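Long-range contact in cytochrome P450 (CYP102L1) (Mycobacterium phage Adler, PDB 6N6Q), which is a haem-containing cytochrome P450 encoded by a bacteriophage, probably a monooxygenase that activates oxygen at the haem iron, although its substrate is not established: residues I436-Y448 with K459-V471. Numbering follows the deposited sequence.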
# COMPACT_ATOMS: atom_id res chain seq x y z
N ILE A 436 4.55 -18.85 3.22
CA ILE A 436 5.59 -18.73 4.24
C ILE A 436 5.26 -19.61 5.44
O ILE A 436 6.11 -20.35 5.94
CB ILE A 436 5.78 -17.26 4.63
CG1 ILE A 436 6.38 -16.47 3.46
CG2 ILE A 436 6.65 -17.14 5.87
CD1 ILE A 436 6.43 -14.98 3.68
N LEU A 437 4.01 -19.53 5.92
CA LEU A 437 3.61 -20.35 7.07
C LEU A 437 3.63 -21.83 6.75
O LEU A 437 3.88 -22.66 7.64
CB LEU A 437 2.22 -19.93 7.54
CG LEU A 437 2.09 -18.58 8.23
CD1 LEU A 437 0.65 -18.32 8.60
CD2 LEU A 437 2.99 -18.53 9.45
N HIS A 438 3.36 -22.20 5.49
CA HIS A 438 3.35 -23.60 5.10
C HIS A 438 4.76 -24.17 4.99
O HIS A 438 4.97 -25.34 5.32
CB HIS A 438 2.61 -23.75 3.77
CG HIS A 438 2.46 -25.17 3.31
ND1 HIS A 438 3.46 -25.84 2.65
CD2 HIS A 438 1.42 -26.03 3.41
CE1 HIS A 438 3.05 -27.07 2.37
NE2 HIS A 438 1.82 -27.21 2.81
N GLN A 439 5.72 -23.36 4.55
CA GLN A 439 7.08 -23.83 4.28
C GLN A 439 8.05 -23.57 5.41
O GLN A 439 8.98 -24.37 5.61
CB GLN A 439 7.62 -23.17 3.01
CG GLN A 439 6.80 -23.47 1.76
CD GLN A 439 6.81 -24.94 1.41
OE1 GLN A 439 5.76 -25.58 1.36
NE2 GLN A 439 8.00 -25.48 1.17
N PHE A 440 7.90 -22.48 6.16
CA PHE A 440 8.86 -22.09 7.17
C PHE A 440 8.17 -21.89 8.51
O PHE A 440 6.95 -21.72 8.59
CB PHE A 440 9.60 -20.80 6.79
CG PHE A 440 10.22 -20.84 5.43
CD1 PHE A 440 11.44 -21.47 5.23
CD2 PHE A 440 9.60 -20.23 4.35
CE1 PHE A 440 12.02 -21.50 3.97
CE2 PHE A 440 10.17 -20.26 3.10
CZ PHE A 440 11.38 -20.90 2.91
N GLU A 441 8.97 -21.90 9.57
CA GLU A 441 8.56 -21.41 10.87
C GLU A 441 9.37 -20.16 11.20
O GLU A 441 10.53 -20.03 10.79
CB GLU A 441 8.75 -22.48 11.96
CG GLU A 441 10.17 -22.95 12.16
CD GLU A 441 10.25 -24.15 13.09
OE1 GLU A 441 9.28 -24.94 13.12
OE2 GLU A 441 11.27 -24.31 13.79
N LEU A 442 8.75 -19.25 11.93
CA LEU A 442 9.27 -17.90 12.11
C LEU A 442 9.94 -17.78 13.48
O LEU A 442 9.31 -18.04 14.51
CB LEU A 442 8.15 -16.87 11.96
CG LEU A 442 7.19 -17.07 10.79
CD1 LEU A 442 6.01 -16.13 10.89
CD2 LEU A 442 7.91 -16.88 9.46
N GLU A 443 11.21 -17.37 13.48
CA GLU A 443 11.93 -17.11 14.72
C GLU A 443 12.18 -15.61 14.85
O GLU A 443 12.95 -15.05 14.05
CB GLU A 443 13.25 -17.88 14.76
CG GLU A 443 14.07 -17.65 16.02
CD GLU A 443 15.41 -18.35 15.99
OE1 GLU A 443 15.67 -19.11 15.03
OE2 GLU A 443 16.22 -18.14 16.92
N PRO A 444 11.57 -14.93 15.81
CA PRO A 444 11.83 -13.50 15.99
C PRO A 444 13.18 -13.28 16.66
O PRO A 444 13.81 -14.20 17.19
CB PRO A 444 10.68 -13.05 16.90
CG PRO A 444 10.36 -14.26 17.70
CD PRO A 444 10.58 -15.44 16.78
N ARG A 445 13.62 -12.02 16.63
CA ARG A 445 14.88 -11.63 17.26
C ARG A 445 14.65 -11.34 18.73
O ARG A 445 13.82 -10.48 19.06
CB ARG A 445 15.47 -10.42 16.57
CG ARG A 445 16.76 -9.93 17.19
CD ARG A 445 17.49 -8.97 16.28
NE ARG A 445 18.06 -9.65 15.12
CZ ARG A 445 19.29 -10.14 15.08
NH1 ARG A 445 20.09 -10.03 16.13
NH2 ARG A 445 19.74 -10.74 13.98
N PRO A 446 15.34 -12.03 19.65
CA PRO A 446 15.11 -11.78 21.08
C PRO A 446 15.50 -10.36 21.47
O PRO A 446 16.50 -9.82 21.00
CB PRO A 446 16.01 -12.82 21.76
CG PRO A 446 16.25 -13.87 20.72
CD PRO A 446 16.28 -13.13 19.41
N GLY A 447 14.68 -9.76 22.34
CA GLY A 447 14.89 -8.40 22.78
C GLY A 447 14.34 -7.34 21.86
O GLY A 447 14.15 -6.20 22.30
N TYR A 448 14.08 -7.66 20.59
CA TYR A 448 13.53 -6.68 19.67
C TYR A 448 12.11 -6.29 20.07
O TYR A 448 11.34 -7.12 20.55
CB TYR A 448 13.54 -7.23 18.24
CG TYR A 448 12.76 -6.39 17.26
CD1 TYR A 448 13.34 -5.29 16.64
CD2 TYR A 448 11.43 -6.69 16.95
CE1 TYR A 448 12.62 -4.51 15.75
CE2 TYR A 448 10.71 -5.92 16.05
CZ TYR A 448 11.31 -4.83 15.46
OH TYR A 448 10.60 -4.07 14.56
N LYS A 459 6.07 1.38 8.17
CA LYS A 459 6.95 0.25 7.95
C LYS A 459 7.60 -0.18 9.27
O LYS A 459 7.99 0.67 10.07
CB LYS A 459 8.05 0.59 6.93
CG LYS A 459 8.85 -0.61 6.45
CD LYS A 459 10.00 -0.18 5.56
CE LYS A 459 11.09 0.50 6.38
NZ LYS A 459 11.60 -0.40 7.45
N PRO A 460 7.70 -1.49 9.51
CA PRO A 460 8.47 -1.97 10.67
C PRO A 460 9.95 -1.76 10.45
O PRO A 460 10.51 -2.23 9.45
CB PRO A 460 8.10 -3.46 10.75
CG PRO A 460 6.88 -3.62 9.89
CD PRO A 460 7.01 -2.59 8.82
N SER A 461 10.60 -1.06 11.37
CA SER A 461 12.01 -0.74 11.27
C SER A 461 12.84 -1.77 12.04
O SER A 461 12.48 -2.17 13.15
CB SER A 461 12.30 0.67 11.81
OG SER A 461 11.97 0.78 13.18
N ASP A 462 13.95 -2.18 11.43
CA ASP A 462 14.88 -3.15 12.02
C ASP A 462 14.21 -4.50 12.28
O ASP A 462 14.55 -5.21 13.23
CB ASP A 462 15.51 -2.60 13.31
CG ASP A 462 16.78 -3.33 13.70
OD1 ASP A 462 17.20 -4.24 12.96
OD2 ASP A 462 17.36 -2.99 14.76
N LEU A 463 13.25 -4.87 11.43
CA LEU A 463 12.54 -6.13 11.57
C LEU A 463 13.34 -7.24 10.90
O LEU A 463 13.53 -7.23 9.68
CB LEU A 463 11.14 -6.04 10.97
CG LEU A 463 10.28 -7.30 11.11
CD1 LEU A 463 10.03 -7.62 12.57
CD2 LEU A 463 8.97 -7.15 10.35
N GLN A 464 13.82 -8.19 11.71
CA GLN A 464 14.59 -9.32 11.22
C GLN A 464 13.98 -10.61 11.74
O GLN A 464 13.72 -10.73 12.94
CB GLN A 464 16.06 -9.23 11.65
CG GLN A 464 16.87 -8.18 10.90
CD GLN A 464 18.32 -8.14 11.36
OE1 GLN A 464 18.61 -8.27 12.55
NE2 GLN A 464 19.23 -7.96 10.41
N LEU A 465 13.75 -11.56 10.85
CA LEU A 465 13.26 -12.88 11.21
C LEU A 465 14.24 -13.94 10.71
O LEU A 465 15.08 -13.68 9.85
CB LEU A 465 11.86 -13.15 10.63
CG LEU A 465 10.70 -12.30 11.13
CD1 LEU A 465 9.41 -12.70 10.43
CD2 LEU A 465 10.56 -12.41 12.64
N ARG A 466 14.11 -15.14 11.26
CA ARG A 466 14.88 -16.29 10.82
C ARG A 466 13.94 -17.46 10.61
O ARG A 466 12.94 -17.62 11.33
CB ARG A 466 15.99 -16.66 11.81
CG ARG A 466 16.99 -17.66 11.27
CD ARG A 466 18.32 -17.54 11.99
NE ARG A 466 18.19 -17.73 13.43
CZ ARG A 466 19.19 -17.56 14.29
NH1 ARG A 466 20.39 -17.21 13.86
NH2 ARG A 466 18.98 -17.76 15.59
N LEU A 467 14.25 -18.29 9.62
CA LEU A 467 13.37 -19.36 9.19
C LEU A 467 14.08 -20.70 9.24
O LEU A 467 15.29 -20.79 8.98
CB LEU A 467 12.86 -19.12 7.76
CG LEU A 467 12.47 -17.68 7.40
CD1 LEU A 467 12.55 -17.50 5.91
CD2 LEU A 467 11.08 -17.37 7.91
N ARG A 468 13.33 -21.74 9.57
CA ARG A 468 13.73 -23.12 9.37
C ARG A 468 12.67 -23.80 8.53
O ARG A 468 11.47 -23.56 8.70
CB ARG A 468 13.90 -23.87 10.70
CG ARG A 468 14.74 -23.17 11.75
CD ARG A 468 16.15 -22.84 11.25
NE ARG A 468 17.08 -22.68 12.36
CZ ARG A 468 17.13 -21.62 13.16
NH1 ARG A 468 16.28 -20.61 12.99
NH2 ARG A 468 18.02 -21.57 14.14
N ASN A 469 13.11 -24.65 7.60
CA ASN A 469 12.17 -25.43 6.81
C ASN A 469 11.41 -26.39 7.72
O ASN A 469 12.00 -27.07 8.55
CB ASN A 469 12.91 -26.20 5.71
CG ASN A 469 13.55 -25.28 4.69
OD1 ASN A 469 14.73 -24.95 4.79
ND2 ASN A 469 12.77 -24.86 3.70
N ARG A 470 10.08 -26.42 7.56
CA ARG A 470 9.24 -27.15 8.50
C ARG A 470 9.43 -28.66 8.43
O ARG A 470 9.04 -29.36 9.37
CB ARG A 470 7.77 -26.79 8.27
CG ARG A 470 7.48 -25.31 8.43
CD ARG A 470 6.29 -25.05 9.35
NE ARG A 470 5.02 -25.42 8.75
CZ ARG A 470 4.30 -26.48 9.11
NH1 ARG A 470 4.73 -27.28 10.08
NH2 ARG A 470 3.15 -26.74 8.50
N VAL A 471 10.02 -29.17 7.35
CA VAL A 471 10.30 -30.60 7.20
C VAL A 471 9.02 -31.43 7.34
O VAL A 471 8.71 -32.27 6.49
CB VAL A 471 11.37 -31.07 8.20
CG1 VAL A 471 11.26 -32.56 8.45
CG2 VAL A 471 12.76 -30.71 7.69
O HOH W 1 12.51 -9.77 15.15
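Phe440 and Leu467 pack together where helix 422-439 ends and its chain runs on as strand 440-444. That strand is an edge of the small antiparallel sheet near the C-terminus of the P450 fold, with 464-469 in the middle and 150-151 on the far side. Leu467 CD1 lies over one face of the Phe440 ring, a CH-pi contact 4.2 Å from the centroid. Gln439 CB sits over the opposite face, toward the rim. Leu467 CD2 meets Leu442 CD2 at 3.6 Å, and the two side chains run alongside each other. Helix 119-145 touches Phe440 and Leu467, and helix 265-296 touches Leu442, so this is the tightly packed side.

The other side of the sheet is polar and more exposed. Glu443 reaches out fully extended, with CG anti to the backbone N (chi1 180°). Arg466 grips its carboxylate side-on from above the carboxylate plane, NE to OE1 and NH2 to OE2. Arg468 NH1 approaches Glu443 OE1 nearly end-on, at 2.6 Å. Two arginines thus share one carboxylate, which would probably favour its charged form. In the backbone of the Glu443-Arg466 pair, Glu443 N bonds to Arg466 O at 2.8 Å.

At the C-terminal end, Arg470 N bonds to Gln439 O, and Arg470 NE bonds to Leu437 O at 3.2 Å. Arg470 NH2 forms a salt bridge with Asp309, so the tail is tied to the helix end and to helix 298-311. Past Pro444 the strands part, and a water bridges Arg445 N and Gln464 O. Farther along, Tyr448 OH donates to Ser461 O at 3.0 Å, from above the carbonyl plane.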